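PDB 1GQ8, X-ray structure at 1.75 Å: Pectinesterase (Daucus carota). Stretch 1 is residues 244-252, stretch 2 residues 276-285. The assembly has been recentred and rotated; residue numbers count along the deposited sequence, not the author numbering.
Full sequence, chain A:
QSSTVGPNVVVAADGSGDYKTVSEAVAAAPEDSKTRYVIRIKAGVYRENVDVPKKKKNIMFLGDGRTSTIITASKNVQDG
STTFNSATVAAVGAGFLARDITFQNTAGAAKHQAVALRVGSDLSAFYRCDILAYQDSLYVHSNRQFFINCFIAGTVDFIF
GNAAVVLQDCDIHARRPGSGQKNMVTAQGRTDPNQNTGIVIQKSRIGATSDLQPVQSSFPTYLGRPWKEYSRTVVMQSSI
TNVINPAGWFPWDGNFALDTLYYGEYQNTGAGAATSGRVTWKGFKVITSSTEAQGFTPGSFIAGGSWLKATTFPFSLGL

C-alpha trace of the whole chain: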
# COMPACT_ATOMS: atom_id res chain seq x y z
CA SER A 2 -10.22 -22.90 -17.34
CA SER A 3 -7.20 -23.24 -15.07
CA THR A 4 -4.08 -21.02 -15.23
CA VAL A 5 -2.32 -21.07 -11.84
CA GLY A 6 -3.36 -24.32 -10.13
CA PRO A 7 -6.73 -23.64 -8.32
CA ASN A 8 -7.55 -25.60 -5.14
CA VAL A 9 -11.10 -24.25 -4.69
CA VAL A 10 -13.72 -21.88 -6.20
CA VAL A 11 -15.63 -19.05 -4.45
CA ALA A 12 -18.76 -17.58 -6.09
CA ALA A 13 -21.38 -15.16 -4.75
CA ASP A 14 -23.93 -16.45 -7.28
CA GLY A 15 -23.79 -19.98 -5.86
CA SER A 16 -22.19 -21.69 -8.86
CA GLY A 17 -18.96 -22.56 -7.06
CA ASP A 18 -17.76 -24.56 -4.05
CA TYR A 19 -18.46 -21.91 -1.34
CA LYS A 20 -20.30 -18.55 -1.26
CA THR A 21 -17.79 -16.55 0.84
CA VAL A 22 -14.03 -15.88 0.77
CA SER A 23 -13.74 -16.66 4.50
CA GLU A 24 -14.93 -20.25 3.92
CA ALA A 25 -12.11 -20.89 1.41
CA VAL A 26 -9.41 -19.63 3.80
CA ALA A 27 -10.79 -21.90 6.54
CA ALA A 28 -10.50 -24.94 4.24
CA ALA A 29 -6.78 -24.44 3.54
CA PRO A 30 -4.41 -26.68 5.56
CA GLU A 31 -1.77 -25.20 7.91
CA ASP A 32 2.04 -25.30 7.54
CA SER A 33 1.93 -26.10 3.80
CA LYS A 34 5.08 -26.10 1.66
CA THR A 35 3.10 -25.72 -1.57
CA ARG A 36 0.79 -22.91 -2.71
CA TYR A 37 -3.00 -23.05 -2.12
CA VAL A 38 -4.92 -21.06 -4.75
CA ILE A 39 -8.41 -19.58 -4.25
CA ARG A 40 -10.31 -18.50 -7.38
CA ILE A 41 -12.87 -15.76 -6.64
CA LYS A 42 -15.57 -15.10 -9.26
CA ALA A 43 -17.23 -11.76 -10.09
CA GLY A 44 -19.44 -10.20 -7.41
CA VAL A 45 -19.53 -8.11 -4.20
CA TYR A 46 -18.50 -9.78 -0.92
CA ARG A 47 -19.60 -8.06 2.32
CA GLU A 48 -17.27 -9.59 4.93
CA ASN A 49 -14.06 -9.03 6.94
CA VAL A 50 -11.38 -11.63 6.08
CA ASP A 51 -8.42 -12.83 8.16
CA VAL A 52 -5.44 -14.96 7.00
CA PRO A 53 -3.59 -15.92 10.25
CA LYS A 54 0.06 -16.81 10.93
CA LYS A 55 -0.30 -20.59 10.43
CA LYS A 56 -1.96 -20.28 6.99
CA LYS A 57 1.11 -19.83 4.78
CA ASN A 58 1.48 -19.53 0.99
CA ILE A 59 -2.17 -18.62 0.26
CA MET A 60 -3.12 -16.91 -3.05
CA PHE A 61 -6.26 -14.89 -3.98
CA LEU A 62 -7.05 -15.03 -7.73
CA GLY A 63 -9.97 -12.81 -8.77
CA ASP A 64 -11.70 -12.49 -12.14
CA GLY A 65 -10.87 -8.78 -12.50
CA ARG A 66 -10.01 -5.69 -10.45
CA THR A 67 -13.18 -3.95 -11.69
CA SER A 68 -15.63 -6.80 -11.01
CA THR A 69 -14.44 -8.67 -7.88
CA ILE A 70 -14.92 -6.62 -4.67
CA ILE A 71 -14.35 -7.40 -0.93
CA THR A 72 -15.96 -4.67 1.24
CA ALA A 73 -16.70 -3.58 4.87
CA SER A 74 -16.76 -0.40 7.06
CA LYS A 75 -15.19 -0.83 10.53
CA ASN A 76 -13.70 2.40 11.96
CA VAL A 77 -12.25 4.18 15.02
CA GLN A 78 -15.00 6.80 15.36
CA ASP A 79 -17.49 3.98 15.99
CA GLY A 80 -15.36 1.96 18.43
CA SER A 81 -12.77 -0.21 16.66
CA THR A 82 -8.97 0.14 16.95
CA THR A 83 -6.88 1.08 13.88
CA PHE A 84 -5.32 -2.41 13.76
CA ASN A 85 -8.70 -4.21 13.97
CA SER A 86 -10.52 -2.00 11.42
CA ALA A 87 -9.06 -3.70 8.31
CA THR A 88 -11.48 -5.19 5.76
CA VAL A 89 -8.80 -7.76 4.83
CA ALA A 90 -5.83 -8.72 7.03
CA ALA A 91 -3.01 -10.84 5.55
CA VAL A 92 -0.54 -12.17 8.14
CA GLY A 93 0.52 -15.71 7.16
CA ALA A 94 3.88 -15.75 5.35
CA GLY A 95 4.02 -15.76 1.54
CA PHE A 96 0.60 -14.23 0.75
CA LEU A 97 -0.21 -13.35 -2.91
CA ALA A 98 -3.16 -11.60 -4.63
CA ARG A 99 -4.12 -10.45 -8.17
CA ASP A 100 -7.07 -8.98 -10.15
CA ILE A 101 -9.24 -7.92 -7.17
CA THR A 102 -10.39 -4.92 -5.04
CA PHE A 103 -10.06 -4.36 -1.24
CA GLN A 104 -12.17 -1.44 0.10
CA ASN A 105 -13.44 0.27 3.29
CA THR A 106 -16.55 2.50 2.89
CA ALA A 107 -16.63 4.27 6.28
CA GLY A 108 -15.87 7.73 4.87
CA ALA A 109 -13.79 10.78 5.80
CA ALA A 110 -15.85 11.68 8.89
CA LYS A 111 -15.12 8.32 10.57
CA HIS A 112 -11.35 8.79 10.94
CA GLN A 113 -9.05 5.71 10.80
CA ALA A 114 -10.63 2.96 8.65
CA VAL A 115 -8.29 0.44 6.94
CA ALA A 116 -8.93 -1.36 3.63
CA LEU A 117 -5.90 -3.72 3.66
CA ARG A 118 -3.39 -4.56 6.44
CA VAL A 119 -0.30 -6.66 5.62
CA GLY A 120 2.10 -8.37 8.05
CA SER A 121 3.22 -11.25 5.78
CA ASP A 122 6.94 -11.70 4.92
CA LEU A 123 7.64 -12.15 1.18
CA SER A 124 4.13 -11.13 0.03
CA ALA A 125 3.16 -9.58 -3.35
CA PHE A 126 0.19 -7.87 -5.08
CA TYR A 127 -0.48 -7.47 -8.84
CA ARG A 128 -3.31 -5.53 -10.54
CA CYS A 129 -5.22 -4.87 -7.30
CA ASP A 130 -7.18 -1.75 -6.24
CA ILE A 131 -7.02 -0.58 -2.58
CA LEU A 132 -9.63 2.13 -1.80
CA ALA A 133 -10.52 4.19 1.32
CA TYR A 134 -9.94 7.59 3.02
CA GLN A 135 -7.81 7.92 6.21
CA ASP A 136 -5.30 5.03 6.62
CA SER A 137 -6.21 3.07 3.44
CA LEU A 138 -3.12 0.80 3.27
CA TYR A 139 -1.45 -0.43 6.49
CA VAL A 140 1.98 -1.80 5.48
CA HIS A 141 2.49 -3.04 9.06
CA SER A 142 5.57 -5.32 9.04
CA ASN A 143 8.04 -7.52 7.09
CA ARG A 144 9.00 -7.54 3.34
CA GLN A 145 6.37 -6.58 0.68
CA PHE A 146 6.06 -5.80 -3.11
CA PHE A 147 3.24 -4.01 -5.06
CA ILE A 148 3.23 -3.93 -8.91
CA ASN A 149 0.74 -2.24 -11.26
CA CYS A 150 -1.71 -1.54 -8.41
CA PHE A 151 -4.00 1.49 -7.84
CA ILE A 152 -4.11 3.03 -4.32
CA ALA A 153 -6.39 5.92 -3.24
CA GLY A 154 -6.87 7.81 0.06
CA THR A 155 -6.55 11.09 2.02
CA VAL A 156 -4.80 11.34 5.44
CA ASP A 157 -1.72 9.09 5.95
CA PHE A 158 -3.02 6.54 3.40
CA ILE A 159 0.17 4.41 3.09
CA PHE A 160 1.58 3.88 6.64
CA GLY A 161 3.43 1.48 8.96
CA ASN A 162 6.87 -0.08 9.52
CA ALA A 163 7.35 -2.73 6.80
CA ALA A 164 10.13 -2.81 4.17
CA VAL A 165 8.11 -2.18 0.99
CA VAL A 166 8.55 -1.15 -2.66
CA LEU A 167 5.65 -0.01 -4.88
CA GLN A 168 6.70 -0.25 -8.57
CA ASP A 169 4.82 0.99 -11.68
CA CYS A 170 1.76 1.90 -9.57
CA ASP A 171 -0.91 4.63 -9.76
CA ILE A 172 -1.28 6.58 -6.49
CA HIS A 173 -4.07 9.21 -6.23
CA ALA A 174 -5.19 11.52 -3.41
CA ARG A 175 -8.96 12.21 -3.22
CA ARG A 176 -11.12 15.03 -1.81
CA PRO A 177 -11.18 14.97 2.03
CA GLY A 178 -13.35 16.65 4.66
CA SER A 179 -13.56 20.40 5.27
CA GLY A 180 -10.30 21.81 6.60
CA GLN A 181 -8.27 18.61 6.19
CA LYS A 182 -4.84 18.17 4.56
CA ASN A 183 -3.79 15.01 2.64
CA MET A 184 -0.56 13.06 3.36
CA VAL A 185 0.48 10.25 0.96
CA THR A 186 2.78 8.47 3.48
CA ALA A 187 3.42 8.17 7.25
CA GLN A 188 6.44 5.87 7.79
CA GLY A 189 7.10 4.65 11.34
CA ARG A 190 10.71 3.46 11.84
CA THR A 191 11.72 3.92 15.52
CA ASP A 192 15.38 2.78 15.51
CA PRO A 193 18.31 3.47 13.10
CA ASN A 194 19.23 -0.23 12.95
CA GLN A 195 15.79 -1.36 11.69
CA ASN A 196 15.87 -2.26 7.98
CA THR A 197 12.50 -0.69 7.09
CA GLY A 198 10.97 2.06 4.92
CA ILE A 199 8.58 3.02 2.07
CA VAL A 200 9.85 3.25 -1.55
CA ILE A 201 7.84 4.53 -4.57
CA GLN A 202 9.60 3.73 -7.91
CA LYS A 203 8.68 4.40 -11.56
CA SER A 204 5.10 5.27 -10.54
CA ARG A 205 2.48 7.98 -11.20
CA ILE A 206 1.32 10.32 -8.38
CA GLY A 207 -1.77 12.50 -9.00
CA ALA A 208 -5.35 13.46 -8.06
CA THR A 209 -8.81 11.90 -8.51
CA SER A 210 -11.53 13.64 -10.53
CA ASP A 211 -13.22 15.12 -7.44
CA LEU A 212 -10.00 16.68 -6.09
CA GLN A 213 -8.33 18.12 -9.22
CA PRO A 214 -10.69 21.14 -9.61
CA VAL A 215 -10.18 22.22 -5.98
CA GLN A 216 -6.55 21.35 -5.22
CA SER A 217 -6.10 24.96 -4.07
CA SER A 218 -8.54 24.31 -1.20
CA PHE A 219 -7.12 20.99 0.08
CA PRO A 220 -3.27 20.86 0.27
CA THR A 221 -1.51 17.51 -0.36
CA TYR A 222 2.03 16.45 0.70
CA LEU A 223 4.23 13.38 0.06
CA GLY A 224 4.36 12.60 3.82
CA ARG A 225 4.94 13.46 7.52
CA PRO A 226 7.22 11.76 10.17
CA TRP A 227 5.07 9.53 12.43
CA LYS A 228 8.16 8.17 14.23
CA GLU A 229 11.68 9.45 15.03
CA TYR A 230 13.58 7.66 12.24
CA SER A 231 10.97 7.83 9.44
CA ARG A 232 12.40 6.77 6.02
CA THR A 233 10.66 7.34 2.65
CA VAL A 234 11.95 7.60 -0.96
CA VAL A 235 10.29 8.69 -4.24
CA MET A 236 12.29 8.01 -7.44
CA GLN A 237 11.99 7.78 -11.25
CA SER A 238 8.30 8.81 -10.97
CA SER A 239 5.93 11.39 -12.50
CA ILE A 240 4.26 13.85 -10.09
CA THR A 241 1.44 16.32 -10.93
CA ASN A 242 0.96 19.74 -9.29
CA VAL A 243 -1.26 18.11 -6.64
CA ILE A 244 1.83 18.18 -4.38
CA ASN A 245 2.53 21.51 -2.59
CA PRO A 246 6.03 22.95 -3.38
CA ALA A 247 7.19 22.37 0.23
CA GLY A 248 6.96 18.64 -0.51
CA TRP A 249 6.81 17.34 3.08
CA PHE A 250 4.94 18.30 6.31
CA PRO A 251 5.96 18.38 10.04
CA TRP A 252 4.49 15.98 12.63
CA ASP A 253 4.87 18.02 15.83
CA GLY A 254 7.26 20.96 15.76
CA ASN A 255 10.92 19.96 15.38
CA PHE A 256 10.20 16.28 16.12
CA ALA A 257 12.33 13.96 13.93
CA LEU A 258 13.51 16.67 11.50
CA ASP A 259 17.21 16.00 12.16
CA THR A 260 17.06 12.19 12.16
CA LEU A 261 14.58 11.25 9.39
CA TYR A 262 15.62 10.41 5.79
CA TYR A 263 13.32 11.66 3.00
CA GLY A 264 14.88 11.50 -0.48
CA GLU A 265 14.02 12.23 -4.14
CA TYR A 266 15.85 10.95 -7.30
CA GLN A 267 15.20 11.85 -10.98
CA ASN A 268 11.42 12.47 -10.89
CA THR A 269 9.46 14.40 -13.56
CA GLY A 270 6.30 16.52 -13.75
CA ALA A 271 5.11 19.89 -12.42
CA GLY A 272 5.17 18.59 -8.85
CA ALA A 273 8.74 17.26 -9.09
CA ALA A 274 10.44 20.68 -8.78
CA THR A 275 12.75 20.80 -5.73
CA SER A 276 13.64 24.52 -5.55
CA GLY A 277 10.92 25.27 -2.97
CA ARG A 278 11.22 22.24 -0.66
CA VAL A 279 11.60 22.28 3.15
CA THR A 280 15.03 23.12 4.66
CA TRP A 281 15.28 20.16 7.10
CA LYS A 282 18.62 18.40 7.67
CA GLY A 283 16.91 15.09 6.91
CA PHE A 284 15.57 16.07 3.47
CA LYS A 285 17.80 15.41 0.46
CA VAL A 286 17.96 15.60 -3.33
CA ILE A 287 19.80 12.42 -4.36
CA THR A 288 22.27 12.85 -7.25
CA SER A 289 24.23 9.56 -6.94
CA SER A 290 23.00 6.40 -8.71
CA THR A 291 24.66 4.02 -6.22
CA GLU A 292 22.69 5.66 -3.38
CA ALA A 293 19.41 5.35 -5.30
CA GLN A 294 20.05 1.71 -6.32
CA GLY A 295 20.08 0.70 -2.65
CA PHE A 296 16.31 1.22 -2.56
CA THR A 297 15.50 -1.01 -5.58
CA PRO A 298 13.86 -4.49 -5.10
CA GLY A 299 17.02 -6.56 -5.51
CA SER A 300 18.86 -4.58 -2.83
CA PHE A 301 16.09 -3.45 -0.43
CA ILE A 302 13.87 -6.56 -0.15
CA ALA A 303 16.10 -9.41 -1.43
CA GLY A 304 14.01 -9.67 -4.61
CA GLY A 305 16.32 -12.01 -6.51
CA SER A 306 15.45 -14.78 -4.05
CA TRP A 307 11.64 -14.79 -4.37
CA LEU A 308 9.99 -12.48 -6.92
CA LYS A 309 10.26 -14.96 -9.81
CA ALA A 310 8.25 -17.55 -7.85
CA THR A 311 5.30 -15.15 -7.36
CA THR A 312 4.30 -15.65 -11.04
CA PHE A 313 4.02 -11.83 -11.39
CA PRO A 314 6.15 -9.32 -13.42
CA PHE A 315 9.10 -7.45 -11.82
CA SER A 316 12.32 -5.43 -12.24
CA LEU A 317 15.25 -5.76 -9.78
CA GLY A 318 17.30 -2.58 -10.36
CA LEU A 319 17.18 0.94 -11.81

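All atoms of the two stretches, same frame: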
# COMPACT_ATOMS: atom_id res chain seq x y z
N ILE A 244 0.90 18.07 -5.50
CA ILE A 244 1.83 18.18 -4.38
C ILE A 244 2.32 19.62 -4.16
O ILE A 244 2.89 20.23 -5.06
CB ILE A 244 3.08 17.26 -4.59
CG1 ILE A 244 2.65 15.80 -4.78
CG2 ILE A 244 4.05 17.39 -3.42
CD1 ILE A 244 1.92 15.19 -3.58
N ASN A 245 2.09 20.16 -2.96
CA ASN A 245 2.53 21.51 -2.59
C ASN A 245 4.06 21.60 -2.74
O ASN A 245 4.77 20.63 -2.47
CB ASN A 245 2.10 21.81 -1.14
CG ASN A 245 2.52 23.18 -0.66
OD1 ASN A 245 3.69 23.41 -0.32
ND2 ASN A 245 1.58 24.12 -0.61
N PRO A 246 4.59 22.75 -3.19
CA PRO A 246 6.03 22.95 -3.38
C PRO A 246 6.94 22.60 -2.19
O PRO A 246 8.12 22.26 -2.38
CB PRO A 246 6.13 24.43 -3.75
CG PRO A 246 4.86 24.66 -4.49
CD PRO A 246 3.84 23.94 -3.63
N ALA A 247 6.41 22.69 -0.97
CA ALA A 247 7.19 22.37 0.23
C ALA A 247 7.55 20.88 0.24
O ALA A 247 8.54 20.47 0.84
CB ALA A 247 6.39 22.73 1.49
N GLY A 248 6.71 20.07 -0.41
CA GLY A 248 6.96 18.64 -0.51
C GLY A 248 6.58 17.76 0.68
O GLY A 248 5.86 16.77 0.52
N TRP A 249 7.08 18.12 1.87
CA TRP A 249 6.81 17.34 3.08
C TRP A 249 6.26 18.22 4.22
O TRP A 249 6.45 19.45 4.21
CB TRP A 249 8.10 16.61 3.49
CG TRP A 249 8.75 15.86 2.33
CD1 TRP A 249 9.54 16.40 1.35
CD2 TRP A 249 8.63 14.47 2.02
NE1 TRP A 249 9.92 15.43 0.45
CE2 TRP A 249 9.37 14.23 0.83
CE3 TRP A 249 7.96 13.39 2.62
CZ2 TRP A 249 9.46 12.96 0.24
CZ3 TRP A 249 8.05 12.13 2.03
CH2 TRP A 249 8.80 11.93 0.86
N PHE A 250 5.60 17.60 5.19
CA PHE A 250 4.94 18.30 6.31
C PHE A 250 5.39 17.82 7.71
O PHE A 250 5.59 16.63 7.93
CB PHE A 250 3.42 18.12 6.13
CG PHE A 250 2.58 19.08 6.92
CD1 PHE A 250 2.05 18.71 8.16
CD2 PHE A 250 2.28 20.34 6.42
CE1 PHE A 250 1.23 19.59 8.88
CE2 PHE A 250 1.46 21.23 7.12
CZ PHE A 250 0.94 20.85 8.36
N PRO A 251 5.53 18.75 8.68
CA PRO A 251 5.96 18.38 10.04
C PRO A 251 4.93 17.55 10.82
O PRO A 251 3.73 17.61 10.54
CB PRO A 251 6.18 19.74 10.72
CG PRO A 251 6.36 20.70 9.57
CD PRO A 251 5.36 20.20 8.57
N TRP A 252 5.39 16.79 11.81
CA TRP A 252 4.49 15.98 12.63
C TRP A 252 4.10 16.77 13.88
O TRP A 252 2.91 16.93 14.17
CB TRP A 252 5.16 14.66 13.03
CG TRP A 252 4.33 13.83 13.98
CD1 TRP A 252 4.47 13.73 15.34
CD2 TRP A 252 3.20 13.01 13.63
NE1 TRP A 252 3.50 12.90 15.86
CE2 TRP A 252 2.71 12.44 14.83
CE3 TRP A 252 2.56 12.70 12.43
CZ2 TRP A 252 1.61 11.58 14.86
CZ3 TRP A 252 1.46 11.84 12.45
CH2 TRP A 252 1.00 11.29 13.66
N SER A 276 13.17 23.20 -5.97
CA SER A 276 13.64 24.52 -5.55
C SER A 276 12.89 25.16 -4.37
O SER A 276 13.42 26.07 -3.73
CB SER A 276 13.62 25.49 -6.74
OG SER A 276 12.30 25.65 -7.25
N GLY A 277 11.68 24.70 -4.08
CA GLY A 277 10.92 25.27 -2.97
C GLY A 277 10.63 24.33 -1.81
O GLY A 277 9.73 24.59 -1.01
N ARG A 278 11.40 23.25 -1.71
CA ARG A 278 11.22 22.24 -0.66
C ARG A 278 11.67 22.71 0.73
O ARG A 278 12.39 23.70 0.86
CB ARG A 278 12.00 20.96 -1.03
CG ARG A 278 11.45 20.18 -2.24
CD ARG A 278 10.31 19.24 -1.83
NE ARG A 278 9.93 18.28 -2.88
CZ ARG A 278 8.99 18.48 -3.79
NH1 ARG A 278 8.30 19.62 -3.81
NH2 ARG A 278 8.72 17.54 -4.69
N VAL A 279 11.24 21.98 1.76
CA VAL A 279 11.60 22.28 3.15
C VAL A 279 13.12 22.31 3.34
O VAL A 279 13.86 21.72 2.55
CB VAL A 279 10.99 21.23 4.12
CG1 VAL A 279 9.47 21.38 4.17
CG2 VAL A 279 11.35 19.82 3.67
N THR A 280 13.59 22.99 4.39
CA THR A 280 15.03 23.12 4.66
C THR A 280 15.63 22.12 5.66
O THR A 280 16.81 22.23 6.01
CB THR A 280 15.37 24.55 5.16
OG1 THR A 280 14.70 24.79 6.41
CG2 THR A 280 14.91 25.60 4.15
N TRP A 281 14.84 21.15 6.11
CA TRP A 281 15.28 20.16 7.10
C TRP A 281 16.59 19.43 6.78
O TRP A 281 16.89 19.15 5.62
CB TRP A 281 14.20 19.08 7.32
CG TRP A 281 12.78 19.58 7.44
CD1 TRP A 281 12.37 20.85 7.76
CD2 TRP A 281 11.58 18.81 7.27
NE1 TRP A 281 10.99 20.91 7.80
CE2 TRP A 281 10.49 19.67 7.50
CE3 TRP A 281 11.34 17.46 6.95
CZ2 TRP A 281 9.16 19.23 7.42
CZ3 TRP A 281 10.01 17.03 6.87
CH2 TRP A 281 8.94 17.91 7.11
N LYS A 282 17.36 19.12 7.82
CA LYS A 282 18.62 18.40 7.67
C LYS A 282 18.39 17.02 7.06
O LYS A 282 19.21 16.52 6.29
CB LYS A 282 19.30 18.24 9.04
CG LYS A 282 20.58 17.39 9.01
CD LYS A 282 21.16 17.19 10.40
CE LYS A 282 22.43 16.35 10.36
NZ LYS A 282 23.01 16.11 11.71
N GLY A 283 17.25 16.42 7.40
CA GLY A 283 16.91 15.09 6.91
C GLY A 283 16.39 14.98 5.48
O GLY A 283 16.26 13.87 4.96
N PHE A 284 16.06 16.11 4.85
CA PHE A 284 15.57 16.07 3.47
C PHE A 284 16.76 16.15 2.51
O PHE A 284 17.70 16.90 2.74
CB PHE A 284 14.63 17.23 3.15
CG PHE A 284 14.32 17.36 1.68
CD1 PHE A 284 13.53 16.41 1.04
CD2 PHE A 284 14.90 18.37 0.92
CE1 PHE A 284 13.33 16.46 -0.35
CE2 PHE A 284 14.70 18.43 -0.46
CZ PHE A 284 13.92 17.48 -1.10
N LYS A 285 16.69 15.41 1.40
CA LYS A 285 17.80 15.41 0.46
C LYS A 285 17.48 15.10 -1.00
O LYS A 285 16.67 14.22 -1.30
CB LYS A 285 18.85 14.42 0.97
CG LYS A 285 20.06 14.20 0.08
CD LYS A 285 20.95 13.16 0.74
CE LYS A 285 22.23 12.90 -0.03
NZ LYS A 285 23.03 11.87 0.69
O HOH W 1 5.80 20.07 -5.69
O HOH W 2 9.66 22.77 -4.90

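Two loops can pack without sheet pairing when a turn offers its carbonyls to the partner loop and aromatic side chains close the remainder; this contact in a plant pectinesterase is a compact example. The receiving element is the type I turn from N245 to G248. Along the second stretch, G277 meets it first: a water accepts from G277 N (2.9 Å) and donates to P246 O (3.0 Å), linking two residues that share no direct hydrogen bond.

R278 carries the polar centre. Its CA-to-CB bond points sideways, yet the side chain bends back so that R278 NH1 donates to P246 O at 3.0 Å, while a second water bridges NH1 to I244 O. G248 CA lies over one face of the guanidinium, and a CB on G248 would fall 2.3 Å from R278 CD, a clash; the positive phi of G248 likewise favours glycine.

V279 supplies the single backbone-to-backbone hydrogen bond, V279 N to A247 O at 3.2 Å. Beyond it the contact turns apolar. The CA-to-CB bond of W281 points toward the first stretch, and its ring brings CZ3 to 3.9 Å from W249 CB and CZ2 to 3.8 Å from P251 CG. Finally, F284 CE1 approaches W249 NE1 at 3.7 Å, the rings meeting obliquely, with planes at 46°.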